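Local coordinates for hypothetical protein (Staphylococcus aureus subsp. aureus, PDB 1QYI) that is of unknown function but, with a HAD-like core and a helical insertion, is probably a hydrolase, at residues Asp91-Leu96 against Gln116-Asn121; Val11-Glu16 against Tyr209-Leu214. One frame throughout, in Å; residues are numbered along the deposited sequence.

Contact 1 of 2, residues Asp91-Leu96 against Gln116-Asn121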
loop_
_atom_site.group_PDB
_atom_site.type_symbol
_atom_site.label_atom_id
_atom_site.label_comp_id
_atom_site.label_asym_id
_atom_site.label_seq_id
_atom_site.Cartn_x
_atom_site.Cartn_y
_atom_site.Cartn_z
ATOM N N ASP A 91 -2.400 -25.828 2.930
ATOM C CA ASP A 91 -2.941 -26.772 1.959
ATOM C C ASP A 91 -1.910 -27.821 1.522
ATOM O O ASP A 91 -2.236 -28.998 1.330
ATOM C CB ASP A 91 -3.476 -26.000 0.744
ATOM C CG ASP A 91 -4.380 -26.845 -0.132
ATOM O OD1 ASP A 91 -5.132 -27.686 0.415
ATOM O OD2 ASP A 91 -4.373 -26.641 -1.364
ATOM N N ILE A 92 -0.667 -27.381 1.362
ATOM C CA ILE A 92 0.429 -28.253 0.963
ATOM C C ILE A 92 0.872 -29.093 2.168
ATOM O O ILE A 92 1.278 -30.248 2.017
ATOM C CB ILE A 92 1.637 -27.416 0.428
ATOM C CG1 ILE A 92 1.195 -26.585 -0.770
ATOM C CG2 ILE A 92 2.785 -28.326 0.012
ATOM C CD1 ILE A 92 2.257 -25.657 -1.298
ATOM N N LEU A 93 0.789 -28.517 3.365
ATOM C CA LEU A 93 1.190 -29.223 4.578
ATOM C C LEU A 93 0.241 -30.344 4.984
ATOM O O LEU A 93 0.618 -31.225 5.757
ATOM C CB LEU A 93 1.326 -28.253 5.746
ATOM C CG LEU A 93 2.467 -27.258 5.620
ATOM C CD1 LEU A 93 2.333 -26.233 6.721
ATOM C CD2 LEU A 93 3.803 -27.973 5.698
ATOM N N LYS A 94 -0.983 -30.313 4.472
ATOM C CA LYS A 94 -1.957 -31.340 4.803
ATOM C C LYS A 94 -1.769 -32.558 3.896
ATOM O O LYS A 94 -2.552 -33.506 3.940
ATOM C CB LYS A 94 -3.371 -30.773 4.657
ATOM C CG LYS A 94 -4.470 -31.653 5.221
ATOM C CD LYS A 94 -5.821 -30.953 5.169
ATOM C CE LYS A 94 -6.250 -30.671 3.737
ATOM N NZ LYS A 94 -7.517 -29.884 3.676
ATOM N N LYS A 95 -0.722 -32.524 3.076
ATOM C CA LYS A 95 -0.417 -33.625 2.170
ATOM C C LYS A 95 0.761 -34.448 2.700
ATOM O O LYS A 95 1.065 -35.519 2.173
ATOM C CB LYS A 95 -0.091 -33.092 0.769
ATOM C CG LYS A 95 -1.203 -32.266 0.132
ATOM C CD LYS A 95 -2.354 -33.118 -0.373
ATOM C CE LYS A 95 -2.011 -33.801 -1.697
ATOM N NZ LYS A 95 -1.888 -32.824 -2.836
ATOM N N LEU A 96 1.427 -33.947 3.738
ATOM C CA LEU A 96 2.562 -34.651 4.337
ATOM C C LEU A 96 2.089 -35.388 5.587
ATOM O O LEU A 96 0.969 -35.169 6.057
ATOM C CB LEU A 96 3.673 -33.669 4.727
ATOM C CG LEU A 96 4.236 -32.702 3.684
ATOM C CD1 LEU A 96 5.369 -31.907 4.321
ATOM C CD2 LEU A 96 4.724 -33.454 2.464
ATOM N N GLN A 116 12.138 -25.109 2.200
ATOM C CA GLN A 116 12.881 -25.852 1.185
ATOM C C GLN A 116 12.896 -27.375 1.363
ATOM O O GLN A 116 13.456 -28.098 0.534
ATOM C CB GLN A 116 14.314 -25.343 1.151
ATOM C CG GLN A 116 14.398 -23.839 1.020
ATOM C CD GLN A 116 15.800 -23.316 1.236
ATOM O OE1 GLN A 116 16.063 -22.125 1.081
ATOM N NE2 GLN A 116 16.709 -24.206 1.607
ATOM N N ASN A 117 12.268 -27.858 2.428
ATOM C CA ASN A 117 12.247 -29.283 2.705
ATOM C C ASN A 117 10.845 -29.878 2.729
ATOM O O ASN A 117 10.581 -30.834 3.462
ATOM C CB ASN A 117 12.928 -29.556 4.049
ATOM C CG ASN A 117 14.346 -29.031 4.096
ATOM O OD1 ASN A 117 15.108 -29.184 3.135
ATOM N ND2 ASN A 117 14.720 -28.424 5.212
ATOM N N ILE A 118 9.945 -29.336 1.923
ATOM C CA ILE A 118 8.578 -29.829 1.909
ATOM C C ILE A 118 8.221 -30.517 0.598
ATOM O O ILE A 118 7.584 -31.569 0.597
ATOM C CB ILE A 118 7.590 -28.666 2.166
ATOM C CG1 ILE A 118 7.760 -28.140 3.589
ATOM C CG2 ILE A 118 6.176 -29.131 1.949
ATOM C CD1 ILE A 118 6.981 -26.883 3.862
ATOM N N SER A 119 8.643 -29.917 -0.511
ATOM C CA SER A 119 8.368 -30.433 -1.845
ATOM C C SER A 119 8.932 -31.841 -2.076
ATOM O O SER A 119 8.360 -32.633 -2.829
ATOM C CB SER A 119 8.940 -29.462 -2.883
ATOM O OG SER A 119 8.381 -29.681 -4.172
ATOM N N THR A 120 10.049 -32.154 -1.428
ATOM C CA THR A 120 10.674 -33.461 -1.582
ATOM C C THR A 120 9.876 -34.590 -0.924
ATOM O O THR A 120 10.062 -35.762 -1.255
ATOM C CB THR A 120 12.104 -33.465 -0.990
ATOM O OG1 THR A 120 12.048 -33.329 0.440
ATOM C CG2 THR A 120 12.922 -32.307 -1.572
ATOM N N ASN A 121 8.980 -34.229 -0.007
ATOM C CA ASN A 121 8.167 -35.205 0.718
ATOM C C ASN A 121 6.742 -35.336 0.188
ATOM O O ASN A 121 5.886 -35.954 0.831
ATOM C CB ASN A 121 8.120 -34.838 2.199
ATOM C CG ASN A 121 9.469 -34.967 2.869
ATOM O OD1 ASN A 121 9.834 -34.153 3.716
ATOM N ND2 ASN A 121 10.213 -36.002 2.501
#
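Ile-118 reaches across to Ile-92, Leu-93 and Leu-96, joining the C-terminal end of helix 77-93 to the loop that follows helix 111-115, within the helical insertion of this HAD-like protein. The side-chain packing around Ile-118 is apolar, and no hydrogen bond spans the two segments. The two branches of Ile-118 divide the work. Its CG2 meets Leu-96 CD1 at 3.7 Å and Ile-92 CG2 at 4.0 Å. The other branch, with CG1 beside the backbone N (chi1 -67°), ends in CD1, which lies 3.8 Å from Leu-93 CD2. In each of these pairs the side chains cross at about a right angle. Phe-104 of helix 98-106 touches both Leu-93 and Ile-118, and Phe-126 packs on Ile-92; these rings extend the apolar cluster beyond the two segments.

Backbone bonds within each segment shape the surfaces that meet. At the end of the helix Lys-95 N donates to Ile-92 O at 3.2 Å. A type I turn from Leu-93 to Leu-96 follows, spanned by a weak bond of 3.5 Å from Leu-96 N to Leu-93 O. On the other segment Asn-121 N bonds to Ile-118 O at 3.1 Å, folding the chain into a short 3-10 turn that brings Asn-121 round beside Leu-96.

The last residues of the two segments, Leu-96 and Asn-121, also meet: Leu-96 CD2 packs 3.7 Å from Asn-121 CB and makes a close carbon-oxygen approach of 3.2 Å to Asn-121 O.

Contact 2 of 2, residues Val11-Glu16 against Tyr209-Leu214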
loop_
_atom_site.group_PDB
_atom_site.type_symbol
_atom_site.label_atom_id
_atom_site.label_comp_id
_atom_site.label_asym_id
_atom_site.label_seq_id
_atom_site.Cartn_x
_atom_site.Cartn_y
_atom_site.Cartn_z
ATOM N N VAL A 11 -4.423 10.305 -7.229
ATOM C CA VAL A 11 -4.265 11.593 -7.906
ATOM C C VAL A 11 -3.239 11.540 -9.036
ATOM O O VAL A 11 -3.560 11.762 -10.203
ATOM C CB VAL A 11 -3.800 12.695 -6.916
ATOM C CG1 VAL A 11 -3.517 13.983 -7.671
ATOM C CG2 VAL A 11 -4.849 12.923 -5.848
ATOM N N PHE A 12 -1.994 11.266 -8.655
ATOM C CA PHE A 12 -0.871 11.189 -9.583
ATOM C C PHE A 12 -0.543 9.738 -9.915
ATOM O O PHE A 12 -0.272 9.396 -11.070
ATOM C CB PHE A 12 0.360 11.843 -8.954
ATOM C CG PHE A 12 0.274 13.349 -8.842
ATOM C CD1 PHE A 12 0.514 14.163 -9.956
ATOM C CD2 PHE A 12 -0.005 13.956 -7.617
ATOM C CE1 PHE A 12 0.486 15.560 -9.852
ATOM C CE2 PHE A 12 -0.035 15.349 -7.503
ATOM C CZ PHE A 12 0.213 16.159 -8.628
ATOM N N LEU A 13 -0.554 8.889 -8.892
ATOM C CA LEU A 13 -0.241 7.469 -9.058
ATOM C C LEU A 13 -1.349 6.596 -8.476
ATOM O O LEU A 13 -2.162 7.065 -7.686
ATOM C CB LEU A 13 1.064 7.148 -8.336
ATOM C CG LEU A 13 2.271 8.078 -8.503
ATOM C CD1 LEU A 13 3.362 7.599 -7.560
ATOM C CD2 LEU A 13 2.775 8.092 -9.951
ATOM N N SER A 14 -1.390 5.329 -8.866
ATOM C CA SER A 14 -2.401 4.440 -8.321
ATOM C C SER A 14 -1.708 3.430 -7.425
ATOM O O SER A 14 -0.483 3.423 -7.339
ATOM C CB SER A 14 -3.176 3.736 -9.436
ATOM O OG SER A 14 -2.307 3.123 -10.366
ATOM N N GLU A 15 -2.489 2.595 -6.746
ATOM C CA GLU A 15 -1.936 1.592 -5.835
ATOM C C GLU A 15 -1.836 0.201 -6.447
ATOM O O GLU A 15 -1.382 -0.732 -5.787
ATOM C CB GLU A 15 -2.793 1.506 -4.574
ATOM C CG GLU A 15 -2.736 2.724 -3.675
ATOM C CD GLU A 15 -3.709 2.620 -2.513
ATOM O OE1 GLU A 15 -4.926 2.487 -2.771
ATOM O OE2 GLU A 15 -3.262 2.674 -1.345
ATOM N N GLU A 16 -2.262 0.075 -7.703
ATOM C CA GLU A 16 -2.259 -1.201 -8.422
ATOM C C GLU A 16 -0.983 -2.023 -8.285
ATOM O O GLU A 16 -1.036 -3.224 -8.004
ATOM C CB GLU A 16 -2.526 -0.959 -9.913
ATOM C CG GLU A 16 -3.953 -0.527 -10.226
ATOM C CD GLU A 16 -4.977 -1.569 -9.804
ATOM O OE1 GLU A 16 -4.872 -2.738 -10.242
ATOM O OE2 GLU A 16 -5.895 -1.216 -9.041
ATOM N N TYR A 209 9.986 2.032 -9.425
ATOM C CA TYR A 209 10.380 2.788 -10.603
ATOM C C TYR A 209 9.427 2.566 -11.779
ATOM O O TYR A 209 9.522 3.251 -12.787
ATOM C CB TYR A 209 11.798 2.401 -11.007
ATOM C CG TYR A 209 12.830 2.739 -9.976
ATOM C CD1 TYR A 209 13.285 4.045 -9.814
ATOM C CD2 TYR A 209 13.402 1.736 -9.192
ATOM C CE1 TYR A 209 14.302 4.338 -8.904
ATOM C CE2 TYR A 209 14.408 2.019 -8.279
ATOM C CZ TYR A 209 14.861 3.320 -8.140
ATOM O OH TYR A 209 15.890 3.593 -7.254
ATOM N N GLN A 210 8.514 1.609 -11.655
ATOM C CA GLN A 210 7.570 1.346 -12.736
ATOM C C GLN A 210 6.168 1.499 -12.190
ATOM O O GLN A 210 5.289 0.673 -12.445
ATOM C CB GLN A 210 7.744 -0.068 -13.290
ATOM C CG GLN A 210 9.194 -0.488 -13.411
ATOM C CD GLN A 210 9.369 -1.752 -14.210
ATOM O OE1 GLN A 210 10.441 -2.348 -14.209
ATOM N NE2 GLN A 210 8.319 -2.162 -14.916
ATOM N N GLU A 211 5.970 2.566 -11.426
ATOM C CA GLU A 211 4.689 2.859 -10.805
ATOM C C GLU A 211 3.642 3.194 -11.880
ATOM O O GLU A 211 3.947 3.794 -12.915
ATOM C CB GLU A 211 4.876 4.025 -9.822
ATOM C CG GLU A 211 3.865 4.093 -8.681
ATOM C CD GLU A 211 4.171 3.133 -7.523
ATOM O OE1 GLU A 211 5.286 3.175 -6.968
ATOM O OE2 GLU A 211 3.286 2.340 -7.152
ATOM N N ILE A 212 2.407 2.770 -11.626
ATOM C CA ILE A 212 1.279 2.994 -12.526
ATOM C C ILE A 212 0.834 4.467 -12.497
ATOM O O ILE A 212 0.364 4.972 -11.480
ATOM C CB ILE A 212 0.079 2.092 -12.145
ATOM C CG1 ILE A 212 0.427 1.205 -10.948
ATOM C CG2 ILE A 212 -0.260 1.180 -13.302
ATOM C CD1 ILE A 212 0.778 1.943 -9.632
ATOM N N ILE A 213 0.980 5.147 -13.626
ATOM C CA ILE A 213 0.612 6.545 -13.702
ATOM C C ILE A 213 -0.888 6.693 -13.936
ATOM O O ILE A 213 -1.502 5.873 -14.625
ATOM C CB ILE A 213 1.356 7.256 -14.855
ATOM C CG1 ILE A 213 2.744 6.638 -15.080
ATOM C CG2 ILE A 213 1.432 8.744 -14.563
ATOM C CD1 ILE A 213 3.731 6.816 -13.938
ATOM N N LEU A 214 -1.479 7.739 -13.366
ATOM C CA LEU A 214 -2.905 7.975 -13.545
ATOM C C LEU A 214 -3.103 8.949 -14.704
ATOM O O LEU A 214 -4.040 8.808 -15.491
ATOM C CB LEU A 214 -3.528 8.523 -12.257
ATOM C CG LEU A 214 -3.746 7.558 -11.080
ATOM C CD1 LEU A 214 -3.967 8.377 -9.823
ATOM C CD2 LEU A 214 -4.934 6.629 -11.330
#
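Leu-13 and Ile-213 face each other in a single antiparallel beta bridge, as a non-hydrogen-bonded pair flanked by two backbone bonds. The bridge joins two loops at what is probably the junction of the HAD-like core and its helical insertion, an arrangement consistent with the cap-to-core linkers of HAD enzymes. Residues 11-16 lead out of the core after strand 3-6, and the returning loop, residues 209-214, runs on towards helix 217-229.

The hydrogen bonds carry the pairing. Leu-214 N donates to Phe-12 O at 3.1 Å, lying above the carbonyl plane of Phe-12. Ser-14 N gives a bond of 3.2 Å to Ile-212 O. The same oxygen accepts a weak bond from Ser-14 OG, which is turned between its own N and carbonyl carbon (chi1 51°), and a CA-H...O contact from Leu-13 CA at 3.5 Å. Ile-212 O is thus approached by three groups of the opposing loop.

Side chains close in around the bridge. Leu-214 CD2 lies 3.9 Å from Ser-14 CB, while its CD1 comes close to the backbone at Val-11 N and Leu-13 O. Leu-13 CD1 meets Glu-211 CG at 3.7 Å, the two side chains crossing at about a right angle. Leu-13 and Ile-213 both also touch Leu-252 of helix 242-252. Next along the segment, Ile-212 CG1 sits 3.8 Å from Glu-16 CB, whereas the carboxylate of Glu-16 pairs with Arg-56.

Because both firm bonds use main-chain groups, the register of the two linkers is set chiefly by the backbone, with Ile-212 O gripped by Ser-14 N and, more weakly, by the hydroxyl of the same serine.

How the contacts relate
From the N terminus the chain runs through strand 3-6 and enters contact 2 with residues 11-16, then leaves the core to build the mostly helical insertion. Within that excursion, contact 1 closes a short loop of 19 intervening residues, tying the end of helix 77-93 to the loop beyond helix 111-115. The chain continues through helix 172-195 before residues 209-214 complete contact 2, a closure spanning 192 residues, and lead into helix 217-229 and strand 233-237. Contact 1 is therefore enclosed by contact 2 without crossing it. Their centres lie 38 Å apart: contact 1 joins two parts of the insertion far from the chain's centre, whereas contact 2 gathers its two connections to the core.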